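Local coordinates for putative branched chain amino acid ABC transporter, periplasmic amino acid-binding protein (Brucella ovis, PDB 4XFK), which is a component of an amino-acid transport system, probably the periplasmic protein that captures branched-chain and related amino acids for an ABC transporter, at residues A[282-285]-A[291-294]; A[359-364]-A[369-374]; A[121-126]-A[347-352]; A[140-145]-A[170-175]; A[226-231]-A[239-244]. The protein carries 1 engineered substitution. All blocks are in the same frame, centred on the assembly; numbering follows the deposited sequence. Where two conformers were deposited one is given.

Interaction 1. Residues A[282-285]-A[291-294]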
# COMPACT_ATOMS: atom_id res chain seq x y z
N GLU A 282 -10.29 16.44 3.87
CA GLU A 282 -10.48 17.79 3.36
C GLU A 282 -9.16 18.52 3.13
O GLU A 282 -9.00 19.23 2.13
CB GLU A 282 -11.39 18.60 4.29
CG GLU A 282 -12.84 18.11 4.32
CD GLU A 282 -13.56 18.36 3.01
OE1 GLU A 282 -13.23 19.35 2.34
OE2 GLU A 282 -14.46 17.57 2.64
N ASP A 283 -8.21 18.37 4.04
CA ASP A 283 -6.92 19.05 3.88
C ASP A 283 -6.15 18.47 2.69
O ASP A 283 -5.55 19.21 1.91
CB ASP A 283 -6.07 18.96 5.14
CG ASP A 283 -4.82 19.80 5.04
OD1 ASP A 283 -4.95 21.05 5.10
OD2 ASP A 283 -3.72 19.24 4.89
N TYR A 284 -6.18 17.15 2.55
CA TYR A 284 -5.50 16.50 1.45
C TYR A 284 -6.09 16.95 0.11
O TYR A 284 -5.36 17.19 -0.84
CB TYR A 284 -5.59 14.98 1.60
CG TYR A 284 -4.66 14.22 0.69
CD1 TYR A 284 -3.35 13.98 1.07
CD2 TYR A 284 -5.09 13.76 -0.54
CE1 TYR A 284 -2.48 13.29 0.24
CE2 TYR A 284 -4.23 13.06 -1.37
CZ TYR A 284 -2.92 12.83 -0.97
OH TYR A 284 -2.04 12.14 -1.78
N LYS A 285 -7.42 17.06 0.04
CA LYS A 285 -8.04 17.59 -1.17
C LYS A 285 -7.65 19.04 -1.44
O LYS A 285 -7.41 19.42 -2.59
CB LYS A 285 -9.57 17.44 -1.13
CG LYS A 285 -10.25 17.97 -2.38
CD LYS A 285 -11.74 17.70 -2.40
CE LYS A 285 -12.37 18.21 -3.69
NZ LYS A 285 -13.82 17.87 -3.77
N TYR A 291 -9.64 13.91 -2.97
CA TYR A 291 -9.69 13.20 -1.70
C TYR A 291 -8.72 12.02 -1.74
O TYR A 291 -8.49 11.41 -2.78
CB TYR A 291 -11.12 12.71 -1.43
CG TYR A 291 -12.10 13.78 -1.03
CD1 TYR A 291 -11.90 14.53 0.14
CD2 TYR A 291 -13.23 14.05 -1.79
CE1 TYR A 291 -12.80 15.51 0.52
CE2 TYR A 291 -14.14 15.02 -1.41
CZ TYR A 291 -13.92 15.75 -0.26
OH TYR A 291 -14.83 16.71 0.11
N PRO A 292 -8.13 11.69 -0.59
CA PRO A 292 -7.15 10.60 -0.55
C PRO A 292 -7.82 9.23 -0.59
O PRO A 292 -8.83 8.99 0.06
CB PRO A 292 -6.44 10.82 0.79
CG PRO A 292 -7.49 11.46 1.65
CD PRO A 292 -8.30 12.33 0.73
N SER A 293 -7.25 8.32 -1.37
CA SER A 293 -7.74 6.95 -1.40
C SER A 293 -6.63 6.04 -1.89
O SER A 293 -5.54 6.51 -2.22
CB SER A 293 -8.95 6.83 -2.33
OG SER A 293 -8.56 7.00 -3.68
N TYR A 294 -6.91 4.74 -1.92
CA TYR A 294 -6.05 3.78 -2.58
C TYR A 294 -4.65 3.85 -1.93
O TYR A 294 -4.55 3.71 -0.71
CB TYR A 294 -6.12 4.05 -4.09
CG TYR A 294 -5.25 3.22 -5.03
CD1 TYR A 294 -5.09 1.85 -4.87
CD2 TYR A 294 -4.61 3.84 -6.10
CE1 TYR A 294 -4.30 1.12 -5.76
CE2 TYR A 294 -3.82 3.12 -6.99
CZ TYR A 294 -3.67 1.77 -6.80
OH TYR A 294 -2.88 1.03 -7.66
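Glu282 and Tyr291 are brought side by side by matching first torsions: CG lies anti to the carbonyl carbon in both (chi1 -74° in Tyr291), and a bend at chi2 of Glu282 swings its carboxylate round to the tyrosine hydroxyl. Lys285 does the reverse. Its CG is anti to the backbone N, and the chain runs fully extended from there, so that the methylenes pass over the Tyr291 ring. CD sits above the centre of that ring, 3.6 Å from its centroid, in a CH-pi contact, while NZ continues past the rim with Tyr291 CE2 3.7 Å away.

The polar link is at the ring's edge. Tyr291 OH donates to Glu282 OE2 at 2.7 Å, meeting the oxygen on its syn side but 32° out of the carboxylate plane; the carboxylate itself stands 77° to the ring. Deeper in, Tyr284 and Pro292 lie alongside one another, their side chains heading opposite ways. Pro292 CB covers one face of the Tyr284 ring, displaced toward the rim, and comes within 3.5 Å of Tyr284 CD2. The hydroxyl of Tyr284 is bonded to Glu296, at the start of the next helix, and Ala33 and Ala34 of helix 26-44 also touch this side chain.

Helix 274-288 is thus held to the loop that leaves it and leads to helix 296-312. The contact grades from an apolar tyrosine-proline layer to an exposed glutamate and lysine gripping one tyrosine by edge and face, and the nearby carboxylate would probably polarise the phenolic O-H.

Interaction 2. Residues A[359-364]-A[369-374]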
# COMPACT_ATOMS: atom_id res chain seq x y z
N VAL A 359 -19.14 -0.53 -1.16
CA VAL A 359 -19.60 0.49 -2.10
C VAL A 359 -21.10 0.71 -1.88
O VAL A 359 -21.90 -0.23 -1.96
CB VAL A 359 -19.33 0.07 -3.55
CG1 VAL A 359 -19.82 1.15 -4.51
CG2 VAL A 359 -17.83 -0.19 -3.74
N SER A 360 -21.47 1.96 -1.60
CA SER A 360 -22.81 2.28 -1.13
C SER A 360 -23.16 3.73 -1.45
O SER A 360 -22.30 4.60 -1.43
CB SER A 360 -22.90 2.07 0.38
OG SER A 360 -24.14 2.54 0.90
N LYS A 361 -24.44 3.98 -1.71
CA LYS A 361 -24.91 5.34 -1.91
C LYS A 361 -24.88 6.13 -0.61
O LYS A 361 -24.98 7.35 -0.61
CB LYS A 361 -26.34 5.35 -2.47
CG LYS A 361 -26.44 4.92 -3.92
CD LYS A 361 -27.87 5.08 -4.40
CE LYS A 361 -28.01 4.71 -5.86
NZ LYS A 361 -29.40 4.97 -6.31
N LYS A 362 -24.75 5.42 0.51
CA LYS A 362 -24.74 6.06 1.82
C LYS A 362 -23.41 6.77 2.12
O LYS A 362 -23.34 7.59 3.02
CB LYS A 362 -25.05 5.06 2.92
CG LYS A 362 -26.46 4.49 2.88
CD LYS A 362 -26.64 3.37 3.90
CE LYS A 362 -28.03 2.76 3.83
NZ LYS A 362 -28.35 2.23 2.46
N ALA A 363 -22.35 6.46 1.37
CA ALA A 363 -21.04 7.07 1.62
C ALA A 363 -21.10 8.57 1.42
O ALA A 363 -21.67 9.05 0.44
CB ALA A 363 -20.00 6.45 0.70
N ARG A 364 -20.50 9.32 2.34
CA ARG A 364 -20.46 10.78 2.24
C ARG A 364 -19.60 11.25 1.07
O ARG A 364 -20.01 12.13 0.31
CB ARG A 364 -19.95 11.40 3.53
CG ARG A 364 -19.91 12.92 3.50
CD ARG A 364 -19.76 13.50 4.89
NE ARG A 364 -20.85 13.06 5.75
CZ ARG A 364 -22.04 13.67 5.82
NH1 ARG A 364 -22.28 14.75 5.09
NH2 ARG A 364 -22.98 13.20 6.63
N GLY A 369 -17.34 10.47 -9.31
CA GLY A 369 -18.49 11.28 -9.68
C GLY A 369 -19.80 10.52 -9.75
O GLY A 369 -20.78 11.02 -10.31
N THR A 370 -19.83 9.31 -9.19
CA THR A 370 -21.05 8.51 -9.18
C THR A 370 -21.88 8.79 -7.93
O THR A 370 -21.52 9.62 -7.10
CB THR A 370 -20.74 6.99 -9.22
OG1 THR A 370 -20.29 6.54 -7.93
CG2 THR A 370 -19.67 6.69 -10.27
N GLU A 371 -23.00 8.08 -7.80
CA GLU A 371 -23.84 8.16 -6.62
C GLU A 371 -23.29 7.31 -5.48
O GLU A 371 -23.82 7.35 -4.36
CB GLU A 371 -25.25 7.71 -6.95
CG GLU A 371 -25.92 8.54 -8.03
CD GLU A 371 -27.03 7.79 -8.76
OE1 GLU A 371 -26.79 6.65 -9.21
OE2 GLU A 371 -28.13 8.36 -8.91
N TYR A 372 -22.24 6.54 -5.76
CA TYR A 372 -21.67 5.59 -4.81
C TYR A 372 -20.31 6.04 -4.29
O TYR A 372 -19.54 6.66 -5.00
CB TYR A 372 -21.51 4.22 -5.47
CG TYR A 372 -22.82 3.55 -5.82
CD1 TYR A 372 -23.46 3.81 -7.04
CD2 TYR A 372 -23.42 2.67 -4.94
CE1 TYR A 372 -24.67 3.21 -7.35
CE2 TYR A 372 -24.62 2.06 -5.25
CZ TYR A 372 -25.24 2.33 -6.45
OH TYR A 372 -26.44 1.71 -6.73
N GLY A 373 -20.01 5.68 -3.04
CA GLY A 373 -18.66 5.80 -2.52
C GLY A 373 -18.39 4.66 -1.57
O GLY A 373 -19.20 3.74 -1.41
N PHE A 374 -17.24 4.73 -0.90
CA PHE A 374 -16.85 3.71 0.05
C PHE A 374 -17.33 4.05 1.45
O PHE A 374 -17.00 5.10 1.99
CB PHE A 374 -15.33 3.51 -0.03
CG PHE A 374 -14.91 2.89 -1.33
CD1 PHE A 374 -14.62 3.68 -2.43
CD2 PHE A 374 -14.86 1.51 -1.47
CE1 PHE A 374 -14.26 3.09 -3.65
CE2 PHE A 374 -14.50 0.93 -2.67
CZ PHE A 374 -14.20 1.72 -3.76
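Val359 and Phe374 form a non-hydrogen-bonded pair in an antiparallel beta hairpin, where strand 350-360 turns back through a loop into strand 373-380. The tight part is the sheet end. Ser360 N donates to Gly373 O at 2.9 Å, and Gly373 N returns a bond to Ser360 O at 3.0 Å. On the valine face, the two methyls divide the work: Val359 CG1 packs 3.6 Å from Tyr372 CB, and Val359 CG2 reaches Phe374 CE2 at 3.7 Å. Ile252 of helix 251-255 touches all three side chains. On the other face, Ala363 CB presses against the Gly373 backbone, 3.3 Å from its C atom. Ser360 OG accepts from Lys362 N, an ST turn within the type I turn from Ser360 to Ala363.

Toward solvent, around Lys361, Glu371 and the Tyr372 ring, the fit is looser. Extended beyond CG, the lysine chain lies over one face of the Tyr372 ring, with CG displaced toward the rim. Its ammonium and the Glu371 carboxylate, both exposed, can attract each other at most weakly, Lys361 NZ staying 4.2 Å from Glu371 OE1, too far for a salt bridge. On the same side chain, Lys361 CE lies 3.5 Å from Tyr372 OH.

Interaction 3. Residues A[121-126]-A[347-352]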
# COMPACT_ATOMS: atom_id res chain seq x y z
N GLU A 121 7.30 -11.12 1.01
CA GLU A 121 8.74 -11.32 1.18
C GLU A 121 9.47 -10.09 1.73
O GLU A 121 10.51 -10.23 2.37
CB GLU A 121 9.39 -11.75 -0.14
CG GLU A 121 9.34 -10.70 -1.25
CD GLU A 121 10.10 -11.12 -2.50
OE1 GLU A 121 10.66 -12.24 -2.51
OE2 GLU A 121 10.16 -10.33 -3.46
N LEU A 122 8.93 -8.90 1.49
CA LEU A 122 9.62 -7.68 1.89
C LEU A 122 9.79 -7.56 3.41
O LEU A 122 10.73 -6.92 3.89
CB LEU A 122 8.94 -6.45 1.28
CG LEU A 122 8.93 -6.53 -0.26
CD1 LEU A 122 7.98 -5.52 -0.83
CD2 LEU A 122 10.33 -6.34 -0.83
N THR A 123 8.92 -8.22 4.18
CA THR A 123 9.10 -8.31 5.62
C THR A 123 9.28 -9.77 6.06
O THR A 123 9.16 -10.08 7.25
CB THR A 123 7.93 -7.68 6.40
OG1 THR A 123 6.69 -8.24 5.93
CG2 THR A 123 7.91 -6.17 6.21
N GLY A 124 9.56 -10.64 5.10
CA GLY A 124 9.80 -12.05 5.36
C GLY A 124 11.20 -12.42 4.93
O GLY A 124 12.18 -11.97 5.53
N SER A 125 11.31 -13.22 3.87
CA SER A 125 12.61 -13.71 3.42
C SER A 125 13.59 -12.62 2.99
O SER A 125 14.81 -12.83 3.02
CB SER A 125 12.44 -14.73 2.29
OG SER A 125 11.90 -14.11 1.13
N LYS A 126 13.07 -11.45 2.60
CA LYS A 126 13.92 -10.33 2.19
C LYS A 126 13.99 -9.22 3.23
O LYS A 126 14.51 -8.14 2.95
CB LYS A 126 13.45 -9.75 0.85
CG LYS A 126 13.79 -10.61 -0.35
CD LYS A 126 13.54 -9.85 -1.65
CE LYS A 126 14.04 -10.64 -2.85
NZ LYS A 126 13.41 -11.98 -2.92
N ASP A 347 10.51 -7.11 12.14
CA ASP A 347 10.45 -7.28 10.70
C ASP A 347 10.28 -5.96 9.97
O ASP A 347 10.35 -5.92 8.75
CB ASP A 347 9.32 -8.26 10.31
CG ASP A 347 7.94 -7.82 10.81
OD1 ASP A 347 7.82 -6.86 11.60
OD2 ASP A 347 6.95 -8.48 10.41
N HIS A 348 10.09 -4.88 10.72
CA HIS A 348 9.79 -3.56 10.15
C HIS A 348 8.51 -3.54 9.31
O HIS A 348 8.43 -2.90 8.26
CB HIS A 348 10.99 -2.97 9.40
CG HIS A 348 12.16 -2.70 10.29
ND1 HIS A 348 13.40 -2.33 9.80
CD2 HIS A 348 12.29 -2.74 11.63
CE1 HIS A 348 14.23 -2.17 10.81
NE2 HIS A 348 13.58 -2.41 11.93
N GLN A 349 7.49 -4.24 9.81
CA GLN A 349 6.13 -4.09 9.35
C GLN A 349 5.40 -3.11 10.27
O GLN A 349 5.39 -3.30 11.49
CB GLN A 349 5.41 -5.44 9.36
CG GLN A 349 3.93 -5.37 9.04
CD GLN A 349 3.66 -4.78 7.66
OE1 GLN A 349 4.16 -5.28 6.65
NE2 GLN A 349 2.89 -3.70 7.62
N ALA A 350 4.83 -2.05 9.71
CA ALA A 350 4.09 -1.08 10.52
C ALA A 350 2.79 -1.68 11.05
O ALA A 350 2.19 -2.57 10.43
CB ALA A 350 3.80 0.18 9.72
N LYS A 351 2.39 -1.19 12.23
CA LYS A 351 1.17 -1.59 12.92
C LYS A 351 0.18 -0.43 12.86
O LYS A 351 0.51 0.68 13.27
CB LYS A 351 1.47 -1.97 14.36
CG LYS A 351 0.25 -2.47 15.11
CD LYS A 351 0.63 -3.36 16.29
CE LYS A 351 1.10 -2.56 17.47
NZ LYS A 351 1.28 -3.48 18.62
N PHE A 352 -1.02 -0.69 12.36
CA PHE A 352 -2.01 0.36 12.13
C PHE A 352 -3.38 -0.29 11.94
O PHE A 352 -3.46 -1.46 11.61
CB PHE A 352 -1.64 1.16 10.87
CG PHE A 352 -1.26 0.30 9.70
CD1 PHE A 352 -2.24 -0.33 8.94
CD2 PHE A 352 0.07 0.08 9.39
CE1 PHE A 352 -1.91 -1.17 7.91
CE2 PHE A 352 0.42 -0.76 8.34
CZ PHE A 352 -0.58 -1.38 7.59
O HOH W 1 7.24 -10.77 9.07
O HOH W 2 5.08 -9.48 7.74
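Thr123 turns its methyl, not its hydroxyl, toward the backbone of Asp347, at a buried junction between the loop leading to strand 131-133 and the loop that runs into strand 350-360 in this periplasmic binding protein fold. Thr123 CG2 lies 3.5 Å from Asp347 O. The same methyl meets Gln349, whose side chain is bent at chi2 and crosses that of Thr123 obliquely, bringing OE1 to 3.9 Å from CG2. With chi1 at 52°, Thr123 OG1 sits between the backbone N and the carbonyl carbon, leaving the methyl to pack against these oxygens and the hydroxyl for Arg133. The guanidinium of Arg133 also bonds Gln349 OE1, and Arg344 forms a salt bridge with Asp347 OD2.

Asp347 faces the threonine through CB, 3.6 Å from Thr123 O. Its carboxylate closes an Asx turn: OD1 takes the N-H of Gln349 at 3.2 Å, from well above the carboxylate plane. Gln349 NE2 donates to Ala350 O, in the carbonyl plane on a lone pair. No direct hydrogen bond crosses the contact; water 1, with more acceptors within reach than protons to give, is placed to bridge Thr123 O and Asp347 OD2, 2.7 Å from each.

Interaction 4. Residues A[140-145]-A[170-175]. Engineered in segment 140-145: Arg141 (natural residue His).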
# COMPACT_ATOMS: atom_id res chain seq x y z
N ILE A 140 -2.29 -8.97 5.68
CA ILE A 140 -3.14 -8.00 6.35
C ILE A 140 -4.37 -7.67 5.49
O ILE A 140 -5.50 -7.65 5.99
CB ILE A 140 -2.36 -6.71 6.68
CG1 ILE A 140 -1.20 -7.01 7.66
CG2 ILE A 140 -3.30 -5.64 7.23
CD1 ILE A 140 -0.24 -5.84 7.87
N ARG A 141 -4.14 -7.39 4.20
CA ARG A 141 -5.24 -7.06 3.30
C ARG A 141 -6.33 -8.14 3.30
O ARG A 141 -7.52 -7.85 3.45
CB ARG A 141 -4.75 -6.90 1.86
CG ARG A 141 -3.91 -5.66 1.58
CD ARG A 141 -4.69 -4.36 1.61
NE ARG A 141 -3.84 -3.30 1.08
CZ ARG A 141 -4.21 -2.03 0.95
NH1 ARG A 141 -5.44 -1.65 1.30
NH2 ARG A 141 -3.35 -1.13 0.49
N PHE A 142 -5.91 -9.39 3.12
CA PHE A 142 -6.90 -10.42 2.81
C PHE A 142 -7.50 -11.12 4.01
O PHE A 142 -8.64 -11.57 3.95
CB PHE A 142 -6.45 -11.31 1.64
CG PHE A 142 -6.54 -10.56 0.35
CD1 PHE A 142 -7.74 -10.52 -0.35
CD2 PHE A 142 -5.48 -9.77 -0.07
CE1 PHE A 142 -7.86 -9.76 -1.49
CE2 PHE A 142 -5.60 -8.99 -1.22
CZ PHE A 142 -6.79 -8.97 -1.92
N LYS A 143 -6.79 -11.14 5.13
CA LYS A 143 -7.39 -11.54 6.39
C LYS A 143 -8.47 -10.54 6.78
O LYS A 143 -9.61 -10.90 7.08
CB LYS A 143 -6.34 -11.59 7.50
CG LYS A 143 -6.95 -11.64 8.89
CD LYS A 143 -5.92 -11.39 9.99
CE LYS A 143 -5.56 -9.91 10.13
NZ LYS A 143 -4.41 -9.50 9.27
N THR A 144 -8.11 -9.25 6.76
CA THR A 144 -9.07 -8.24 7.20
C THR A 144 -10.30 -8.13 6.29
O THR A 144 -11.41 -8.01 6.80
CB THR A 144 -8.45 -6.83 7.45
OG1 THR A 144 -7.86 -6.33 6.25
CG2 THR A 144 -7.40 -6.88 8.56
N VAL A 145 -10.11 -8.19 4.97
CA VAL A 145 -11.27 -8.05 4.09
C VAL A 145 -12.24 -9.22 4.30
O VAL A 145 -13.45 -9.02 4.39
CB VAL A 145 -10.89 -7.85 2.59
CG1 VAL A 145 -10.48 -9.16 1.91
CG2 VAL A 145 -12.03 -7.18 1.85
N VAL A 170 0.49 -13.81 -6.43
CA VAL A 170 0.72 -15.13 -5.88
C VAL A 170 0.51 -15.12 -4.37
O VAL A 170 -0.12 -16.02 -3.82
CB VAL A 170 2.13 -15.61 -6.26
CG1 VAL A 170 2.53 -16.87 -5.48
CG2 VAL A 170 2.19 -15.87 -7.76
N ASP A 171 1.02 -14.08 -3.70
CA ASP A 171 0.83 -13.97 -2.26
C ASP A 171 -0.64 -13.82 -1.89
O ASP A 171 -1.10 -14.37 -0.87
CB ASP A 171 1.62 -12.79 -1.68
CG ASP A 171 3.11 -13.04 -1.62
OD1 ASP A 171 3.55 -14.20 -1.68
OD2 ASP A 171 3.85 -12.05 -1.48
N VAL A 172 -1.40 -13.06 -2.68
CA VAL A 172 -2.82 -12.93 -2.42
C VAL A 172 -3.52 -14.28 -2.55
O VAL A 172 -4.27 -14.69 -1.66
CB VAL A 172 -3.51 -11.87 -3.33
CG1 VAL A 172 -5.03 -11.90 -3.12
CG2 VAL A 172 -2.95 -10.48 -3.06
N GLU A 173 -3.27 -14.97 -3.65
CA GLU A 173 -3.87 -16.29 -3.83
C GLU A 173 -3.52 -17.22 -2.66
O GLU A 173 -4.40 -17.89 -2.11
CB GLU A 173 -3.43 -16.94 -5.14
CG GLU A 173 -4.09 -18.30 -5.35
CD GLU A 173 -3.64 -18.99 -6.62
OE1 GLU A 173 -4.09 -18.60 -7.71
OE2 GLU A 173 -2.84 -19.95 -6.51
N ASN A 174 -2.24 -17.27 -2.29
CA ASN A 174 -1.82 -18.16 -1.22
C ASN A 174 -2.48 -17.79 0.11
O ASN A 174 -2.87 -18.66 0.88
CB ASN A 174 -0.29 -18.18 -1.09
CG ASN A 174 0.40 -18.88 -2.25
OD1 ASN A 174 -0.22 -19.68 -2.96
ND2 ASN A 174 1.68 -18.61 -2.43
N THR A 175 -2.61 -16.50 0.36
CA THR A 175 -3.27 -16.00 1.57
C THR A 175 -4.75 -16.37 1.60
O THR A 175 -5.25 -16.89 2.60
CB THR A 175 -3.14 -14.48 1.66
OG1 THR A 175 -1.75 -14.12 1.75
CG2 THR A 175 -3.87 -13.95 2.89
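Phe142 has the largest buried area in this contact, and Val172 packs against its face. The valine comes over one face of the phenylalanine ring, and its CG1 stands above the centre, 3.6 Å from the centroid and 13° off the ring normal, a well-centred CH-pi contact. Val172 CG2 falls nearer the rim, 3.6 Å from Phe142 CE2. Val172 CG1 is anti to the backbone N (chi1 173°), with CG2 anti to the carbonyl carbon, and this staggering sets both methyls against the same ring. The two side chains meet at a slant, and the ring is covered by a branched end, not by a chain running along it.

Thr175, one helical turn on from Val172, fills in beside the base of the ring. Its CG2 lies 3.9 Å from Phe142 CB. The hydroxyl is turned back to its own helix, where OG1 donates to Asp171 O at 2.7 Å. That carbonyl also receives Thr175 N, and the two donors reach it from opposite faces of its plane. The buried hydroxyl is thereby satisfied, and only the methyl of Thr175 enters the contact.

No hydrogen bond joins the segments, which meet through carbon atoms alone. Next to Phe142, the engineered Arg141 leads its guanidinium away, to a salt bridge with Glu118 and a bond to Ser265 O. Val172 also rests on Asn163 of strand 158-164, which separates the two helices in sequence. Helices 138-152 and 167-184, joined through that strand, pack here as in the alternating alpha/beta architecture of a periplasmic binding protein lobe.

Interaction 5. Residues A[226-231]-A[239-244]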
# COMPACT_ATOMS: atom_id res chain seq x y z
N LEU A 226 -9.49 -2.30 -13.27
CA LEU A 226 -10.39 -1.42 -14.01
C LEU A 226 -11.15 -2.17 -15.11
O LEU A 226 -12.38 -2.04 -15.23
CB LEU A 226 -9.62 -0.24 -14.61
CG LEU A 226 -9.03 0.79 -13.63
CD1 LEU A 226 -7.95 1.63 -14.30
CD2 LEU A 226 -10.12 1.68 -13.07
N LEU A 227 -10.43 -2.95 -15.91
CA LEU A 227 -11.04 -3.63 -17.05
C LEU A 227 -11.77 -4.89 -16.62
O LEU A 227 -12.72 -5.33 -17.27
CB LEU A 227 -10.01 -3.94 -18.13
CG LEU A 227 -9.34 -2.72 -18.77
CD1 LEU A 227 -8.36 -3.16 -19.85
CD2 LEU A 227 -10.38 -1.72 -19.31
N LEU A 228 -11.33 -5.48 -15.51
CA LEU A 228 -12.04 -6.61 -14.92
C LEU A 228 -13.42 -6.15 -14.42
O LEU A 228 -14.43 -6.83 -14.66
CB LEU A 228 -11.21 -7.20 -13.77
CG LEU A 228 -11.84 -8.36 -12.99
CD1 LEU A 228 -12.29 -9.51 -13.90
CD2 LEU A 228 -10.86 -8.86 -11.92
N MET A 229 -13.47 -5.01 -13.74
CA MET A 229 -14.74 -4.44 -13.28
C MET A 229 -15.65 -4.12 -14.46
O MET A 229 -16.86 -4.38 -14.42
CB MET A 229 -14.51 -3.17 -12.45
CG MET A 229 -13.82 -3.41 -11.11
SD MET A 229 -14.63 -4.67 -10.09
CE MET A 229 -16.15 -3.83 -9.64
N LYS A 230 -15.09 -3.55 -15.52
CA LYS A 230 -15.88 -3.23 -16.70
C LYS A 230 -16.50 -4.48 -17.33
O LYS A 230 -17.68 -4.49 -17.69
CB LYS A 230 -15.02 -2.50 -17.73
CG LYS A 230 -15.79 -2.04 -18.95
CD LYS A 230 -14.96 -1.12 -19.82
CE LYS A 230 -15.76 -0.69 -21.04
NZ LYS A 230 -15.05 0.38 -21.79
N ALA A 231 -15.71 -5.54 -17.45
CA ALA A 231 -16.21 -6.81 -17.99
C ALA A 231 -17.27 -7.41 -17.08
O ALA A 231 -18.28 -7.93 -17.56
CB ALA A 231 -15.06 -7.78 -18.20
N ALA A 239 -21.73 -11.88 -8.25
CA ALA A 239 -20.76 -11.99 -7.17
C ALA A 239 -20.18 -10.62 -6.85
O ALA A 239 -20.10 -9.75 -7.71
CB ALA A 239 -19.64 -12.95 -7.54
N LYS A 240 -19.77 -10.44 -5.60
CA LYS A 240 -19.13 -9.20 -5.22
C LYS A 240 -17.63 -9.40 -5.05
O LYS A 240 -17.18 -10.42 -4.53
CB LYS A 240 -19.76 -8.63 -3.95
CG LYS A 240 -21.24 -8.26 -4.13
CD LYS A 240 -21.43 -7.25 -5.27
CE LYS A 240 -22.90 -7.07 -5.64
NZ LYS A 240 -23.04 -6.15 -6.81
N PHE A 241 -16.86 -8.43 -5.53
CA PHE A 241 -15.42 -8.47 -5.37
C PHE A 241 -15.01 -8.09 -3.95
O PHE A 241 -15.58 -7.18 -3.35
CB PHE A 241 -14.74 -7.51 -6.36
CG PHE A 241 -14.80 -7.98 -7.79
CD1 PHE A 241 -13.84 -8.84 -8.30
CD2 PHE A 241 -15.80 -7.55 -8.64
CE1 PHE A 241 -13.89 -9.26 -9.62
CE2 PHE A 241 -15.85 -7.97 -9.96
CZ PHE A 241 -14.90 -8.82 -10.45
N ALA A 242 -14.04 -8.82 -3.41
CA ALA A 242 -13.43 -8.49 -2.13
C ALA A 242 -11.97 -8.19 -2.42
O ALA A 242 -11.23 -9.07 -2.87
CB ALA A 242 -13.57 -9.65 -1.15
N THR A 243 -11.58 -6.94 -2.20
CA THR A 243 -10.36 -6.42 -2.80
C THR A 243 -9.47 -5.68 -1.83
O THR A 243 -9.87 -5.33 -0.72
CB THR A 243 -10.69 -5.41 -3.93
OG1 THR A 243 -11.16 -4.19 -3.34
CG2 THR A 243 -11.72 -5.98 -4.90
N SER A 244 -8.25 -5.42 -2.30
CA SER A 244 -7.34 -4.49 -1.65
C SER A 244 -7.36 -3.12 -2.29
O SER A 244 -7.06 -2.14 -1.62
CB SER A 244 -5.91 -5.05 -1.69
OG SER A 244 -5.58 -5.56 -2.97
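Met229 and Phe241 make a Met-aromatic contact in one of the two conformers modelled for the methionine, and there it is the closest approach between the segments. The sulfur sits obliquely to the ring, SD 3.9 Å from the centroid and 31° off the normal, and it lies nearest one side of the six-membered ring, 3.4 Å from Phe241 CD2 and 3.5 Å from CE2. In this conformer the methionine is folded at both chi2 and chi3, which brings SD round to the phenylalanine although CB does not face it. Its terminal methyl follows the sulfur, CE lying 3.9 Å from Phe241 CD2.

This contact belongs to a beta-alpha-beta unit of strand 215-218, helix 223-235 and strand 240-243, and Phe241 projects from the strand toward helix 223-235. In the mixed sheet, strand 240-243 lies between parallel neighbours 215-218 and 263-266; the backbone of Phe241 bonds to Ile263, and its side chain touches Val216 and Thr218.

Purely apolar packing comes from Leu228, one residue before the methionine on the same helix. With CG anti to the backbone N (chi1 177°), the side chain reaches another part of the ring: Leu228 CD2 is 3.8 Å from Phe241 CE1, and Leu228 CG is 4.0 Å from Phe241 CZ. Leu228 is nearest CE1 and CZ, Met229 SD nearest CD2 and CE2. No hydrogen bond crosses between helix and strand. Ala255 and Asn251 of helix 251-255 touch Met229 as well.

How the interactions relate
Interactions 4 and 5 adjoin, their centres 16 Å apart: Phe142 CE1 lies 3.7 Å from Ala242 O, linking the helix pair to the sheet. Interactions 3 and 4 also touch, where Gln349 NE2 is 3.8 Å from Ile140 CD1. Strand 350-360 serves both interaction 3 and interaction 2, whose centres are nevertheless 33 Å apart, on opposite sides of the chain's centre. Interaction 1 lies on the same side as interaction 2, 15 Å between centres without touching. Bound sodium ions, with a site involving Tyr31, Gly85 and Gly116, come within about 8 Å of the His348 side chain, about 11 Å of that of Val172 and about 13 Å of that of Tyr284.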